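Local coordinates for PfkB family carbohydrate kinase (Listeria grayi DSM 20601, PDB 4GM6), which probably phosphorylates a sugar or sugar acid, as a PfkB-family carbohydrate kinase related to 2-keto-3-deoxygluconate kinases, at residues T99-D107 / H137-L147; L168-K179 / A204-V212. All coordinates share one frame; numbering follows the deposited sequence.

How the interactions relate
The two contacts follow one another along the chain, interaction 1 closing before interaction 2 opens, and their centres lie about 18 Å apart. Interaction 1 sits at the margin of the large mixed sheet, where strand 97-104, at the sheet's edge within this chain, meets the segment 137-147. Interaction 2 pairs helices 165-180 and 198-208, which belong to successive beta-alpha units of the same sheet. Helix 165-180 joins them: Met170 and Ile174 reach back to Met140, Trp142 and Leu144, with Trp142 CE3 3.6 Å from Met170 CE. The two contacts are thus connected through this helix on one flank of what is, from the family, a ribokinase-like domain.

Interaction 1. Residues T99-D107 / H137-L147; sequences TAFVVEAGD and HKSMDWDLSEL
Phe101 and Val103 pass Trp142 and Asp141 with the two chains running in opposite directions, the CA atoms of Phe101 and Trp142 7.0 Å apart, too far for the backbones to pair as strands. The link is made by a side chain instead: Trp142 NE1 donates to Phe101 O over 2.9 Å, nearly straight at 159°, and the oxygen lies close to the indole plane at the ring edge. Beside it, Val103 CG2 rests 3.7 Å from Trp142 CE2, packing against the indole near its nitrogen. The first torsion of Val103 (chi1 173°) sets CG1 anti to the backbone N, directing that second methyl to Asp141 OD2, 3.9 Å away.

The Phe101 ring reaches the first turn of helix 144-147. Leu147 CD1 covers one of its faces in a CH-pi contact, 3.8 Å from the centroid and 23° off the normal, while Phe101 CZ comes 3.4 Å from Glu146 O. That helix start is held by Asp143 at the N-cap: its OD1 takes Ser145 OG on the syn side and Glu146 N with the anti lone pair. At the far end, the methyl of Ala105 meets the edge of the His137 ring. Asp141 braces the loop here, accepting Ser139 OG at OD1 and, more weakly, His137 NE2 at OD2.

Strand 97-104 lies at the edge of the large sheet within this chain, hydrogen-bonded to strand 73-79, and Trp142 also packs on Ala76 and Val78 of that neighbour. With its N-H spent on Phe101 O, the buried indole keeps its polar atom satisfied and has its rotation fixed, so one directional bond set within an apolar patch fastens the 137-147 segment to the sheet margin.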
loop_
_atom_site.group_PDB
_atom_site.type_symbol
_atom_site.label_atom_id
_atom_site.label_comp_id
_atom_site.label_asym_id
_atom_site.label_seq_id
_atom_site.Cartn_x
_atom_site.Cartn_y
_atom_site.Cartn_z
ATOM N N THR C 99 -18.177 -22.969 15.990
ATOM C CA THR C 99 -19.167 -22.454 15.043
ATOM C C THR C 99 -20.411 -23.343 14.891
ATOM O O THR C 99 -21.319 -23.030 14.116
ATOM C CB THR C 99 -18.538 -22.204 13.652
ATOM O OG1 THR C 99 -18.000 -23.429 13.144
ATOM C CG2 THR C 99 -17.418 -21.163 13.744
ATOM N N ALA C 100 -20.458 -24.452 15.616
ATOM C CA ALA C 100 -21.585 -25.379 15.506
ATOM C C ALA C 100 -22.962 -24.711 15.640
ATOM O O ALA C 100 -23.962 -25.257 15.181
ATOM C CB ALA C 100 -21.456 -26.515 16.525
ATOM N N PHE C 101 -23.027 -23.554 16.291
ATOM C CA PHE C 101 -24.320 -22.912 16.527
ATOM C C PHE C 101 -24.512 -21.640 15.700
ATOM O O PHE C 101 -25.395 -20.831 15.986
ATOM C CB PHE C 101 -24.550 -22.661 18.030
ATOM C CG PHE C 101 -24.551 -23.922 18.863
ATOM C CD1 PHE C 101 -25.740 -24.574 19.165
ATOM C CD2 PHE C 101 -23.361 -24.464 19.330
ATOM C CE1 PHE C 101 -25.741 -25.734 19.916
ATOM C CE2 PHE C 101 -23.356 -25.629 20.078
ATOM C CZ PHE C 101 -24.550 -26.263 20.375
ATOM N N VAL C 102 -23.676 -21.470 14.677
ATOM C CA VAL C 102 -23.856 -20.398 13.719
ATOM C C VAL C 102 -24.943 -20.870 12.764
ATOM O O VAL C 102 -24.890 -21.995 12.263
ATOM C CB VAL C 102 -22.558 -20.102 12.919
ATOM C CG1 VAL C 102 -22.820 -19.113 11.785
ATOM C CG2 VAL C 102 -21.451 -19.572 13.835
ATOM N N VAL C 103 -25.940 -20.028 12.530
ATOM C CA VAL C 103 -27.043 -20.393 11.639
ATOM C C VAL C 103 -26.973 -19.549 10.366
ATOM O O VAL C 103 -26.759 -18.331 10.434
ATOM C CB VAL C 103 -28.412 -20.191 12.312
ATOM C CG1 VAL C 103 -29.529 -20.403 11.303
ATOM C CG2 VAL C 103 -28.580 -21.137 13.499
ATOM N N GLU C 104 -27.128 -20.196 9.211
ATOM C CA GLU C 104 -27.077 -19.493 7.923
ATOM C C GLU C 104 -28.487 -19.108 7.482
ATOM O O GLU C 104 -29.342 -19.965 7.348
ATOM C CB GLU C 104 -26.451 -20.380 6.844
ATOM C CG GLU C 104 -25.068 -20.916 7.167
ATOM C CD GLU C 104 -24.263 -21.225 5.912
ATOM O OE1 GLU C 104 -24.753 -21.976 5.056
ATOM O OE2 GLU C 104 -23.135 -20.713 5.779
ATOM N N ALA C 105 -28.733 -17.825 7.256
ATOM C CA ALA C 105 -30.046 -17.393 6.780
ATOM C C ALA C 105 -30.038 -15.915 6.402
ATOM O O ALA C 105 -29.090 -15.187 6.732
ATOM C CB ALA C 105 -31.111 -17.667 7.831
ATOM N N GLY C 106 -31.088 -15.478 5.705
ATOM C CA GLY C 106 -31.205 -14.079 5.288
ATOM C C GLY C 106 -30.269 -13.677 4.155
ATOM O O GLY C 106 -29.728 -14.537 3.456
ATOM N N ASP C 107 -30.053 -12.369 4.006
ATOM C CA ASP C 107 -29.522 -11.785 2.767
ATOM C C ASP C 107 -28.222 -11.018 2.882
ATOM O O ASP C 107 -27.598 -10.699 1.858
ATOM C CB ASP C 107 -30.537 -10.799 2.189
ATOM C CG ASP C 107 -31.777 -11.479 1.658
ATOM O OD1 ASP C 107 -31.657 -12.557 1.030
ATOM O OD2 ASP C 107 -32.873 -10.919 1.866
ATOM N N HIS C 137 -33.714 -11.981 11.819
ATOM C CA HIS C 137 -33.969 -13.377 12.138
ATOM C C HIS C 137 -35.131 -13.482 13.118
ATOM O O HIS C 137 -35.207 -12.719 14.083
ATOM C CB HIS C 137 -32.707 -14.037 12.702
ATOM C CG HIS C 137 -32.727 -15.532 12.636
ATOM N ND1 HIS C 137 -32.572 -16.228 11.455
ATOM C CD2 HIS C 137 -32.891 -16.465 13.604
ATOM C CE1 HIS C 137 -32.631 -17.524 11.700
ATOM N NE2 HIS C 137 -32.828 -17.695 12.997
ATOM N N LYS C 138 -36.038 -14.418 12.860
ATOM C CA LYS C 138 -37.233 -14.595 13.699
ATOM C C LYS C 138 -37.493 -16.062 13.982
ATOM O O LYS C 138 -38.611 -16.450 14.323
ATOM C CB LYS C 138 -38.474 -13.992 13.025
ATOM C CG LYS C 138 -38.323 -12.523 12.666
ATOM C CD LYS C 138 -39.619 -11.750 12.850
ATOM C CE LYS C 138 -39.356 -10.251 12.793
ATOM N NZ LYS C 138 -38.209 -9.831 13.657
ATOM N N SER C 139 -36.462 -16.882 13.841
ATOM C CA SER C 139 -36.648 -18.323 13.907
ATOM C C SER C 139 -35.869 -18.929 15.071
ATOM O O SER C 139 -34.726 -18.571 15.300
ATOM C CB SER C 139 -36.225 -18.957 12.577
ATOM O OG SER C 139 -36.681 -20.294 12.509
ATOM N N MET C 140 -36.486 -19.842 15.814
ATOM C CA MET C 140 -35.795 -20.494 16.925
ATOM C C MET C 140 -35.046 -21.739 16.449
ATOM O O MET C 140 -35.579 -22.848 16.485
ATOM C CB MET C 140 -36.778 -20.851 18.046
ATOM C CG MET C 140 -36.177 -20.700 19.434
ATOM S SD MET C 140 -34.651 -21.644 19.659
ATOM C CE MET C 140 -35.344 -23.267 20.004
ATOM N N ASP C 141 -33.800 -21.546 16.021
ATOM C CA ASP C 141 -33.028 -22.598 15.358
ATOM C C ASP C 141 -31.931 -23.190 16.232
ATOM O O ASP C 141 -30.981 -23.784 15.725
ATOM C CB ASP C 141 -32.424 -22.061 14.058
ATOM C CG ASP C 141 -33.477 -21.534 13.118
ATOM O OD1 ASP C 141 -34.532 -22.179 13.012
ATOM O OD2 ASP C 141 -33.267 -20.479 12.497
ATOM N N TRP C 142 -32.067 -23.040 17.544
ATOM C CA TRP C 142 -31.061 -23.543 18.470
ATOM C C TRP C 142 -31.627 -24.553 19.465
ATOM O O TRP C 142 -32.552 -24.248 20.219
ATOM C CB TRP C 142 -30.420 -22.386 19.228
ATOM C CG TRP C 142 -29.650 -21.465 18.336
ATOM C CD1 TRP C 142 -28.348 -21.585 17.970
ATOM C CD2 TRP C 142 -30.148 -20.290 17.682
ATOM N NE1 TRP C 142 -27.993 -20.552 17.133
ATOM C CE2 TRP C 142 -29.083 -19.743 16.939
ATOM C CE3 TRP C 142 -31.393 -19.646 17.659
ATOM C CZ2 TRP C 142 -29.220 -18.578 16.177
ATOM C CZ3 TRP C 142 -31.532 -18.499 16.901
ATOM C CH2 TRP C 142 -30.449 -17.973 16.169
ATOM N N ASP C 143 -31.059 -25.755 19.465
ATOM C CA ASP C 143 -31.364 -26.739 20.487
ATOM C C ASP C 143 -30.675 -26.346 21.792
ATOM O O ASP C 143 -29.457 -26.453 21.914
ATOM C CB ASP C 143 -30.925 -28.134 20.037
ATOM C CG ASP C 143 -31.393 -29.226 20.989
ATOM O OD1 ASP C 143 -30.785 -29.355 22.075
ATOM O OD2 ASP C 143 -32.362 -29.951 20.657
ATOM N N LEU C 144 -31.460 -25.893 22.769
ATOM C CA LEU C 144 -30.905 -25.295 23.990
ATOM C C LEU C 144 -30.085 -26.261 24.848
ATOM O O LEU C 144 -29.012 -25.900 25.331
ATOM C CB LEU C 144 -32.004 -24.628 24.827
ATOM C CG LEU C 144 -32.620 -23.351 24.245
ATOM C CD1 LEU C 144 -33.537 -22.675 25.255
ATOM C CD2 LEU C 144 -31.536 -22.389 23.784
ATOM N N SER C 145 -30.590 -27.476 25.044
ATOM C CA SER C 145 -29.846 -28.494 25.784
ATOM C C SER C 145 -28.439 -28.693 25.203
ATOM O O SER C 145 -27.491 -28.992 25.932
ATOM C CB SER C 145 -30.621 -29.825 25.840
ATOM O OG SER C 145 -31.262 -30.132 24.604
ATOM N N GLU C 146 -28.306 -28.519 23.891
ATOM C CA GLU C 146 -27.013 -28.675 23.238
ATOM C C GLU C 146 -26.218 -27.380 23.342
ATOM O O GLU C 146 -24.995 -27.391 23.514
ATOM C CB GLU C 146 -27.191 -29.090 21.773
ATOM C CG GLU C 146 -27.998 -30.371 21.599
ATOM C CD GLU C 146 -27.515 -31.478 22.516
ATOM O OE1 GLU C 146 -28.334 -32.345 22.903
ATOM O OE2 GLU C 146 -26.313 -31.470 22.860
ATOM N N LEU C 147 -26.927 -26.259 23.251
ATOM C CA LEU C 147 -26.292 -24.948 23.276
ATOM C C LEU C 147 -25.698 -24.649 24.645
ATOM O O LEU C 147 -24.678 -23.950 24.755
ATOM C CB LEU C 147 -27.305 -23.858 22.914
ATOM C CG LEU C 147 -26.762 -22.427 22.941
ATOM C CD1 LEU C 147 -25.723 -22.248 21.847
ATOM C CD2 LEU C 147 -27.882 -21.412 22.785
#

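Interaction 2. Residues L168-K179 / A204-V212; sequences LEMVVKIIREAK and AYQQLLPLV
The guanidinium of Arg176 lies back on its own helix, with Val172 CG1 over the centre of one face, 3.3 Å above the plane, while the stem that carries it meets Leu211 of the other segment. That stem is extended from CG to NE, and Arg176 CG comes 4.1 Å from Leu211 CD1.

Leu208 carries the middle of the contact as a knob in a hole formed by Leu168, Val171, Val172 and Ile175. Its CG stands anti to the carbonyl carbon (chi1 -70°), which brings the branched end nearer the other helix than the direction of its CB alone would. The two methyls divide the work: CD2 lies 3.8 Å from Leu168 CD1 and also meets Val172, while CD1 faces Val171 and comes 3.8 Å from Ile175 CD1. One turn on, Leu211 wedges its CD1 against Ile175 CG2 at 3.7 Å. Its other methyl, CD2, rests on the stem of Lys179, whose chain bends near its end (chi3 64°, chi4 68°) and turns NZ to a water. The water accepts from Lys179 NZ at 2.7 Å and donates to Leu211 O at 2.6 Å, forming a polar bridge where direct hydrogen bonds between the segments are absent.

Helices 168-179 and 204-208 run almost parallel, their axes 11.0 Å apart. They follow strands 153-157 and 184-188 in consecutive beta-alpha-beta crossovers of the ribokinase-like sheet. Ile161 of helix 158-163 adjoins both Leu168 and Leu208, and beneath the pair Ile175 packs on Leu154 and Ile185 of the two strands.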
loop_
_atom_site.group_PDB
_atom_site.type_symbol
_atom_site.label_atom_id
_atom_site.label_comp_id
_atom_site.label_asym_id
_atom_site.label_seq_id
_atom_site.Cartn_x
_atom_site.Cartn_y
_atom_site.Cartn_z
ATOM N N LEU C 168 -34.740 -9.702 22.046
ATOM C CA LEU C 168 -34.971 -9.401 23.452
ATOM C C LEU C 168 -35.556 -10.624 24.145
ATOM O O LEU C 168 -35.026 -11.078 25.165
ATOM C CB LEU C 168 -35.915 -8.194 23.623
ATOM C CG LEU C 168 -36.415 -7.910 25.056
ATOM C CD1 LEU C 168 -35.263 -7.710 26.054
ATOM C CD2 LEU C 168 -37.339 -6.702 25.047
ATOM N N GLU C 169 -36.639 -11.165 23.583
ATOM C CA GLU C 169 -37.353 -12.282 24.226
ATOM C C GLU C 169 -36.610 -13.603 24.059
ATOM O O GLU C 169 -36.789 -14.525 24.854
ATOM C CB GLU C 169 -38.772 -12.440 23.678
ATOM C CG GLU C 169 -39.595 -11.165 23.638
ATOM C CD GLU C 169 -41.035 -11.450 23.244
ATOM O OE1 GLU C 169 -41.262 -12.279 22.328
ATOM O OE2 GLU C 169 -41.942 -10.851 23.857
ATOM N N MET C 170 -35.795 -13.700 23.012
ATOM C CA MET C 170 -34.964 -14.880 22.831
ATOM C C MET C 170 -33.848 -14.938 23.886
ATOM O O MET C 170 -33.600 -15.992 24.486
ATOM C CB MET C 170 -34.373 -14.896 21.419
ATOM C CG MET C 170 -33.554 -16.131 21.106
ATOM S SD MET C 170 -34.570 -17.612 21.166
ATOM C CE MET C 170 -33.425 -18.829 20.515
ATOM N N VAL C 171 -33.172 -13.808 24.103
ATOM C CA VAL C 171 -32.148 -13.729 25.141
ATOM C C VAL C 171 -32.759 -14.025 26.515
ATOM O O VAL C 171 -32.187 -14.763 27.320
ATOM C CB VAL C 171 -31.417 -12.364 25.129
ATOM C CG1 VAL C 171 -30.384 -12.284 26.248
ATOM C CG2 VAL C 171 -30.742 -12.138 23.788
ATOM N N VAL C 172 -33.944 -13.487 26.777
ATOM C CA VAL C 172 -34.614 -13.774 28.047
ATOM C C VAL C 172 -34.902 -15.272 28.211
ATOM O O VAL C 172 -34.694 -15.832 29.312
ATOM C CB VAL C 172 -35.890 -12.919 28.232
ATOM C CG1 VAL C 172 -36.716 -13.386 29.444
ATOM C CG2 VAL C 172 -35.497 -11.452 28.358
ATOM N N LYS C 173 -35.356 -15.930 27.129
ATOM C CA LYS C 173 -35.696 -17.359 27.222
ATOM C C LYS C 173 -34.454 -18.203 27.487
ATOM O O LYS C 173 -34.502 -19.216 28.160
ATOM C CB LYS C 173 -36.400 -17.863 25.960
ATOM C CG LYS C 173 -37.821 -17.379 25.761
ATOM C CD LYS C 173 -38.373 -17.886 24.432
ATOM C CE LYS C 173 -39.628 -17.126 24.005
ATOM N NZ LYS C 173 -40.807 -17.456 24.859
ATOM N N ILE C 174 -33.321 -17.784 26.929
ATOM C CA ILE C 174 -32.066 -18.550 27.058
ATOM C C ILE C 174 -31.468 -18.420 28.446
ATOM O O ILE C 174 -31.215 -19.467 29.129
ATOM C CB ILE C 174 -31.014 -18.133 26.024
ATOM C CG1 ILE C 174 -31.617 -18.226 24.627
ATOM C CG2 ILE C 174 -29.752 -18.990 26.151
ATOM C CD1 ILE C 174 -32.262 -19.582 24.320
ATOM N N ILE C 175 -31.270 -17.147 28.890
ATOM C CA ILE C 175 -30.871 -16.883 30.263
ATOM C C ILE C 175 -31.733 -17.673 31.269
ATOM O O ILE C 175 -31.193 -18.234 32.212
ATOM C CB ILE C 175 -30.959 -15.378 30.590
ATOM C CG1 ILE C 175 -29.932 -14.598 29.766
ATOM C CG2 ILE C 175 -30.766 -15.146 32.091
ATOM C CD1 ILE C 175 -30.241 -13.116 29.628
ATOM N N ARG C 176 -33.053 -17.698 31.104
ATOM C CA ARG C 176 -33.897 -18.469 32.026
ATOM C C ARG C 176 -33.610 -19.955 31.975
ATOM O O ARG C 176 -33.464 -20.573 32.999
ATOM C CB ARG C 176 -35.381 -18.195 31.804
ATOM C CG ARG C 176 -35.852 -16.881 32.376
ATOM C CD ARG C 176 -37.318 -16.665 32.154
ATOM N NE ARG C 176 -37.698 -15.287 32.397
ATOM C CZ ARG C 176 -38.695 -14.682 31.781
ATOM N NH1 ARG C 176 -39.403 -15.332 30.886
ATOM N NH2 ARG C 176 -38.976 -13.428 32.045
ATOM N N GLU C 177 -33.459 -20.521 30.787
ATOM C CA GLU C 177 -33.114 -21.934 30.684
ATOM C C GLU C 177 -31.744 -22.103 31.350
ATOM O O GLU C 177 -31.543 -22.963 32.219
ATOM C CB GLU C 177 -33.081 -22.375 29.210
ATOM C CG GLU C 177 -32.578 -23.791 28.987
ATOM C CD GLU C 177 -33.600 -24.882 29.331
ATOM O OE1 GLU C 177 -34.504 -24.637 30.188
ATOM O OE2 GLU C 177 -33.489 -25.998 28.740
ATOM N N ALA C 178 -30.794 -21.252 30.940
ATOM C CA ALA C 178 -29.426 -21.274 31.528
ATOM C C ALA C 178 -29.472 -21.263 33.128
ATOM O O ALA C 178 -28.886 -22.177 33.806
ATOM C CB ALA C 178 -28.528 -20.095 31.012
ATOM N N LYS C 179 -30.192 -20.285 33.698
ATOM C CA LYS C 179 -30.282 -20.148 35.154
ATOM C C LYS C 179 -30.822 -21.418 35.863
ATOM O O LYS C 179 -30.330 -21.796 36.938
ATOM C CB LYS C 179 -31.097 -18.915 35.538
ATOM C CG LYS C 179 -30.286 -17.610 35.503
ATOM C CD LYS C 179 -31.164 -16.380 35.729
ATOM C CE LYS C 179 -31.786 -16.399 37.139
ATOM N NZ LYS C 179 -30.786 -16.227 38.249
ATOM N N ALA C 204 -36.352 -2.489 28.680
ATOM C CA ALA C 204 -35.691 -3.751 28.353
ATOM C C ALA C 204 -34.715 -4.150 29.459
ATOM O O ALA C 204 -34.733 -5.298 29.949
ATOM C CB ALA C 204 -34.946 -3.634 27.028
ATOM N N TYR C 205 -33.848 -3.196 29.832
ATOM C CA TYR C 205 -32.886 -3.453 30.902
ATOM C C TYR C 205 -33.589 -3.931 32.188
ATOM O O TYR C 205 -33.081 -4.804 32.903
ATOM C CB TYR C 205 -32.021 -2.209 31.171
ATOM C CG TYR C 205 -31.005 -1.895 30.087
ATOM C CD1 TYR C 205 -30.211 -2.897 29.542
ATOM C CD2 TYR C 205 -30.817 -0.592 29.628
ATOM C CE1 TYR C 205 -29.279 -2.620 28.557
ATOM C CE2 TYR C 205 -29.879 -0.307 28.641
ATOM C CZ TYR C 205 -29.115 -1.327 28.110
ATOM O OH TYR C 205 -28.168 -1.061 27.133
ATOM N N GLN C 206 -34.763 -3.379 32.480
ATOM C CA GLN C 206 -35.471 -3.769 33.700
ATOM C C GLN C 206 -35.896 -5.238 33.687
ATOM O O GLN C 206 -36.091 -5.834 34.773
ATOM C CB GLN C 206 -36.664 -2.852 33.976
ATOM C CG GLN C 206 -36.244 -1.454 34.414
ATOM C CD GLN C 206 -37.434 -0.571 34.738
ATOM O OE1 GLN C 206 -38.436 -0.574 34.020
ATOM N NE2 GLN C 206 -37.329 0.195 35.824
ATOM N N GLN C 207 -35.997 -5.831 32.459
ATOM C CA GLN C 207 -36.307 -7.247 32.349
ATOM C C GLN C 207 -35.054 -8.111 32.541
ATOM O O GLN C 207 -35.119 -9.178 33.133
ATOM C CB GLN C 207 -36.933 -7.581 30.978
ATOM C CG GLN C 207 -38.142 -6.708 30.618
ATOM C CD GLN C 207 -38.647 -7.001 29.222
ATOM O OE1 GLN C 207 -38.751 -8.160 28.819
ATOM N NE2 GLN C 207 -38.958 -5.949 28.474
ATOM N N LEU C 208 -33.915 -7.649 32.032
ATOM C CA LEU C 208 -32.648 -8.416 32.084
ATOM C C LEU C 208 -31.981 -8.408 33.443
ATOM O O LEU C 208 -31.650 -9.460 33.951
ATOM C CB LEU C 208 -31.632 -7.908 31.055
ATOM C CG LEU C 208 -32.009 -8.208 29.642
ATOM C CD1 LEU C 208 -31.514 -9.594 29.252
ATOM C CD2 LEU C 208 -33.544 -8.064 29.368
ATOM N N LEU C 209 -31.797 -7.220 34.028
ATOM C CA LEU C 209 -30.995 -7.059 35.270
ATOM C C LEU C 209 -31.329 -7.986 36.463
ATOM O O LEU C 209 -30.422 -8.541 37.088
ATOM C CB LEU C 209 -30.994 -5.594 35.760
ATOM C CG LEU C 209 -30.317 -4.618 34.785
ATOM C CD1 LEU C 209 -30.453 -3.189 35.295
ATOM C CD2 LEU C 209 -28.852 -4.974 34.560
ATOM N N PRO C 210 -32.612 -8.144 36.783
ATOM C CA PRO C 210 -32.979 -9.087 37.899
ATOM C C PRO C 210 -32.418 -10.494 37.672
ATOM O O PRO C 210 -32.368 -11.321 38.604
ATOM C CB PRO C 210 -34.476 -9.107 37.815
ATOM C CG PRO C 210 -34.848 -7.787 37.195
ATOM C CD PRO C 210 -33.757 -7.421 36.207
ATOM N N LEU C 211 -31.983 -10.740 36.435
ATOM C CA LEU C 211 -31.511 -12.052 35.992
ATOM C C LEU C 211 -29.995 -12.198 35.872
ATOM O O LEU C 211 -29.509 -13.257 35.442
ATOM C CB LEU C 211 -32.094 -12.364 34.605
ATOM C CG LEU C 211 -33.581 -12.657 34.523
ATOM C CD1 LEU C 211 -33.863 -13.343 33.188
ATOM C CD2 LEU C 211 -34.014 -13.537 35.706
ATOM N N VAL C 212 -29.241 -11.140 36.218
ATOM C CA VAL C 212 -27.783 -11.123 35.976
ATOM C C VAL C 212 -26.891 -11.400 37.214
ATOM O O VAL C 212 -27.215 -11.009 38.344
ATOM C CB VAL C 212 -27.359 -9.790 35.325
ATOM C CG1 VAL C 212 -25.836 -9.712 35.217
ATOM C CG2 VAL C 212 -28.020 -9.626 33.948
HETATM O O HOH W 1 -28.613 -15.057 37.168
#